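Local coordinates for protein putative diguanylate cyclase (GGDEF) with PAS/PAC domain (PDB 3LIF) that probably makes cyclic di-GMP from two GTP molecules through its GGDEF domain, the chain here being its extracellular PDC-fold sensor domain, at residues A[54-57]-A[58-61]; A[198-201]-A[202-205]. All coordinates share one frame; numbering follows the deposited sequence.

Interaction 1: A[54-57]-A[58-61]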
loop_
_atom_site.group_PDB
_atom_site.type_symbol
_atom_site.label_atom_id
_atom_site.label_comp_id
_atom_site.label_asym_id
_atom_site.label_seq_id
_atom_site.Cartn_x
_atom_site.Cartn_y
_atom_site.Cartn_z
ATOM N N PRO A 54 21.377 17.137 -13.098
ATOM C CA PRO A 54 19.937 17.410 -13.304
ATOM C C PRO A 54 19.295 16.518 -14.346
ATOM O O PRO A 54 18.084 16.620 -14.572
ATOM C CB PRO A 54 19.927 18.848 -13.807
ATOM C CG PRO A 54 21.075 19.473 -13.043
ATOM C CD PRO A 54 22.144 18.397 -12.950
ATOM N N VAL A 55 20.079 15.657 -14.988
ATOM C CA VAL A 55 19.483 14.761 -15.975
ATOM C C VAL A 55 18.648 13.653 -15.304
ATOM O O VAL A 55 17.544 13.311 -15.774
ATOM C CB VAL A 55 20.534 14.135 -16.958
ATOM C CG1 VAL A 55 21.196 12.817 -16.357
ATOM C CG2 VAL A 55 19.837 13.862 -18.310
ATOM N N PHE A 56 19.226 13.095 -14.239
ATOM C CA PHE A 56 18.585 12.183 -13.311
ATOM C C PHE A 56 17.123 12.529 -12.955
ATOM O O PHE A 56 16.274 11.653 -12.837
ATOM C CB PHE A 56 19.432 12.149 -12.045
ATOM C CG PHE A 56 19.178 10.968 -11.185
ATOM C CD1 PHE A 56 19.261 9.692 -11.709
ATOM C CD2 PHE A 56 18.838 11.130 -9.846
ATOM C CE1 PHE A 56 19.023 8.571 -10.923
ATOM C CE2 PHE A 56 18.577 9.999 -9.030
ATOM C CZ PHE A 56 18.689 8.704 -9.571
ATOM N N ASN A 57 16.804 13.796 -12.793
ATOM C CA ASN A 57 15.413 14.115 -12.612
ATOM C C ASN A 57 14.535 13.575 -13.737
ATOM O O ASN A 57 13.436 13.071 -13.486
ATOM C CB ASN A 57 15.222 15.600 -12.416
ATOM C CG ASN A 57 15.848 16.088 -11.134
ATOM O OD1 ASN A 57 15.959 15.345 -10.153
ATOM N ND2 ASN A 57 16.256 17.339 -11.124
ATOM N N GLU A 58 15.003 13.670 -14.981
ATOM C CA GLU A 58 14.300 13.069 -16.128
ATOM C C GLU A 58 14.264 11.565 -15.996
ATOM O O GLU A 58 13.255 10.966 -16.256
ATOM C CB GLU A 58 14.997 13.427 -17.442
ATOM C CG GLU A 58 14.736 14.854 -17.911
ATOM C CD GLU A 58 13.237 15.207 -17.888
ATOM O OE1 GLU A 58 12.467 14.648 -18.725
ATOM O OE2 GLU A 58 12.834 16.035 -17.010
ATOM N N ARG A 59 15.382 10.965 -15.607
ATOM C CA ARG A 59 15.429 9.530 -15.449
ATOM C C ARG A 59 14.307 9.142 -14.472
ATOM O O ARG A 59 13.483 8.246 -14.800
ATOM C CB ARG A 59 16.812 9.032 -14.974
ATOM C CG ARG A 59 17.351 7.705 -15.603
ATOM C CD ARG A 59 18.392 6.902 -14.696
ATOM N NE ARG A 59 17.756 6.077 -13.625
ATOM C CZ ARG A 59 17.732 4.741 -13.553
ATOM N NH1 ARG A 59 18.323 3.987 -14.454
ATOM N NH2 ARG A 59 17.113 4.169 -12.547
ATOM N N LEU A 60 14.240 9.820 -13.309
ATOM C CA LEU A 60 13.182 9.575 -12.313
ATOM C C LEU A 60 11.794 9.793 -12.879
ATOM O O LEU A 60 10.873 9.050 -12.589
ATOM C CB LEU A 60 13.347 10.457 -11.086
ATOM C CG LEU A 60 14.579 10.102 -10.263
ATOM C CD1 LEU A 60 14.539 10.854 -8.999
ATOM C CD2 LEU A 60 14.677 8.664 -9.943
ATOM N N ARG A 61 11.629 10.817 -13.683
ATOM C CA ARG A 61 10.327 11.045 -14.236
ATOM C C ARG A 61 9.968 9.932 -15.227
ATOM O O ARG A 61 8.791 9.629 -15.460
ATOM C CB ARG A 61 10.285 12.412 -14.896
ATOM C CG ARG A 61 9.640 12.446 -16.299
ATOM C CD ARG A 61 9.025 13.816 -16.468
ATOM N NE ARG A 61 8.530 14.181 -15.135
ATOM C CZ ARG A 61 7.673 15.165 -14.859
ATOM N NH1 ARG A 61 7.195 15.938 -15.840
ATOM N NH2 ARG A 61 7.288 15.369 -13.593
#
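Phe56 and Leu60 meet one turn apart on the inner side of helix 55-66. The leucine reaches the phenylalanine over one ring face, displaced toward the rim, and its CD2 comes to 4.0 Å from Phe56 CZ. Phe56 has its CG swung away from the backbone N (chi1 -161°), which tips the ring forward along the helix, onto Leu60 and Arg59. Arg59 runs past the ring: its NE is 3.9 Å from Phe56 CE1, and the guanidinium plane is only 18° off that of the ring, yet the approach is oblique rather than a clean stack. Behind these side chains Leu60 N bonds almost straight to Phe56 O (2.8 Å, 175°). Val55 O takes Arg59 N at 3.2 Å and a weak bond from Glu58 N, while Asn57 O accepts Arg61 N. Asn57 OD1 accepts Ala85 N; Arg61 NH2 reaches Ser86 O. Phe45 lies nearly parallel to the Phe56 ring and Tyr84 meets it edge to face. These are the opening turns of an amphipathic helix, its buried side packed against Phe45 of helix 5-47 and Tyr84 of strand 82-85 in a PDC sensor domain.

Interaction 2: A[198-201]-A[202-205]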
loop_
_atom_site.group_PDB
_atom_site.type_symbol
_atom_site.label_atom_id
_atom_site.label_comp_id
_atom_site.label_asym_id
_atom_site.label_seq_id
_atom_site.Cartn_x
_atom_site.Cartn_y
_atom_site.Cartn_z
ATOM N N GLN A 198 -9.267 -6.642 16.108
ATOM C CA GLN A 198 -9.418 -6.989 17.513
ATOM C C GLN A 198 -9.368 -8.512 17.779
ATOM O O GLN A 198 -8.740 -8.943 18.748
ATOM C CB GLN A 198 -10.668 -6.383 18.078
ATOM C CG GLN A 198 -10.650 -4.825 18.117
ATOM C CD GLN A 198 -9.519 -4.274 18.980
ATOM O OE1 GLN A 198 -8.753 -3.463 18.536
ATOM N NE2 GLN A 198 -9.443 -4.701 20.237
ATOM N N LYS A 199 -9.953 -9.357 16.913
ATOM C CA LYS A 199 -10.001 -10.805 17.233
ATOM C C LYS A 199 -9.533 -11.712 16.069
ATOM O O LYS A 199 -8.714 -12.622 16.259
ATOM C CB LYS A 199 -11.412 -11.160 17.720
ATOM C CG LYS A 199 -11.957 -10.272 18.897
ATOM C CD LYS A 199 -12.216 -11.213 20.020
ATOM C CE LYS A 199 -11.772 -10.765 21.426
ATOM N NZ LYS A 199 -12.743 -9.834 22.013
ATOM N N ALA A 200 -9.990 -11.462 14.857
ATOM C CA ALA A 200 -9.599 -12.345 13.780
ATOM C C ALA A 200 -8.080 -12.378 13.457
ATOM O O ALA A 200 -7.481 -13.457 13.379
ATOM C CB ALA A 200 -10.393 -12.047 12.523
ATOM N N LEU A 201 -7.439 -11.236 13.220
ATOM C CA LEU A 201 -6.024 -11.364 12.883
ATOM C C LEU A 201 -5.195 -11.938 14.066
ATOM O O LEU A 201 -4.254 -12.729 13.861
ATOM C CB LEU A 201 -5.429 -10.078 12.310
ATOM C CG LEU A 201 -5.761 -9.760 10.868
ATOM C CD1 LEU A 201 -5.771 -8.243 10.618
ATOM C CD2 LEU A 201 -4.776 -10.504 9.947
ATOM N N PRO A 202 -5.542 -11.555 15.305
ATOM C CA PRO A 202 -4.723 -12.148 16.388
ATOM C C PRO A 202 -4.889 -13.636 16.402
ATOM O O PRO A 202 -3.986 -14.316 16.820
ATOM C CB PRO A 202 -5.275 -11.547 17.668
ATOM C CG PRO A 202 -5.948 -10.286 17.244
ATOM C CD PRO A 202 -6.386 -10.447 15.760
ATOM N N ARG A 203 -6.036 -14.145 15.940
ATOM C CA ARG A 203 -6.323 -15.585 15.972
ATOM C C ARG A 203 -5.747 -16.203 14.718
ATOM O O ARG A 203 -5.380 -17.340 14.734
ATOM C CB ARG A 203 -7.825 -15.840 16.019
ATOM C CG ARG A 203 -8.214 -17.312 16.204
ATOM C CD ARG A 203 -9.576 -17.694 15.564
ATOM N NE ARG A 203 -10.590 -16.642 15.800
ATOM C CZ ARG A 203 -11.223 -15.905 14.862
ATOM N NH1 ARG A 203 -10.989 -16.075 13.553
ATOM N NH2 ARG A 203 -12.093 -14.968 15.246
ATOM N N SER A 204 -5.682 -15.470 13.614
ATOM C CA SER A 204 -4.976 -16.020 12.474
ATOM C C SER A 204 -5.258 -15.457 11.109
ATOM O O SER A 204 -6.119 -14.608 10.963
ATOM C CB SER A 204 -5.373 -17.496 12.387
ATOM O OG SER A 204 -6.203 -17.809 11.259
ATOM N N PRO A 205 -4.394 -15.725 10.132
ATOM C CA PRO A 205 -3.824 -14.662 9.370
ATOM C C PRO A 205 -4.507 -14.738 7.975
ATOM O O PRO A 205 -4.309 -13.823 7.160
ATOM C CB PRO A 205 -2.353 -15.131 9.133
ATOM C CG PRO A 205 -2.382 -16.590 9.257
ATOM C CD PRO A 205 -3.376 -16.780 10.381
#
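Pro202 lies as a knob among Gln198, Lys199, Ala200 and Leu201, its CG 3.4 Å from Gln198 O. Its ring nitrogen has no hydrogen to give back to the preceding turn, and the helix kinks here. Next to it, Arg203 N picks up the helical pattern again, bonding to Lys199 O at 3.1 Å (136°) and more weakly to Ala200 O. Ala200 O is gripped better by Ser204 N, 2.7 Å away and at 154°. The Arg203 side chain starts out with CG opposite the backbone N (chi1 -174°), then bends at chi3, which brings one guanidinium face over the backbone of Lys199 and Ala200; NH2 comes to 3.9 Å from Ala200 CA. The last turn of helix 195-203 ends here, with Ser204 leaving helical geometry at positive phi and Pro205 leading into strand 206-212, an outermost strand of the second five-stranded antiparallel sheet of this PDC (Cache) sensor. Farther out, Tyr224, whose OH is hydrogen-bonded to Ser204 O, lies on strand 219-226 and touches the side chains of Ala200 and Leu201, and Pro205 shares backbone hydrogen bonds with Arg226. A citrate, probably from the crystallisation liquor, takes a hydrogen bond from Arg203 NH1 and is joined to Ser204 OG by a weak one.

Interactions 1 and 2 lie on opposite sides of the chain's centre, about 44 Å apart between centres and about 33 Å at their nearest atoms, so neither touches the other. The two sheets of the chain share the strand order 2-1-5-4-3. Interaction 1 opens a helix beside the first sheet, near its outermost strand 82-85, whereas interaction 2 closes a helix that runs into strand 206-212 at the border of the second. The citrate belongs with interaction 2, beside the Arg203 side chain; it may mark a pocket, but probably comes from the crystallisation liquor. The cyclase chemistry inferred for the whole protein would belong to its GGDEF domain, which is absent from this chain.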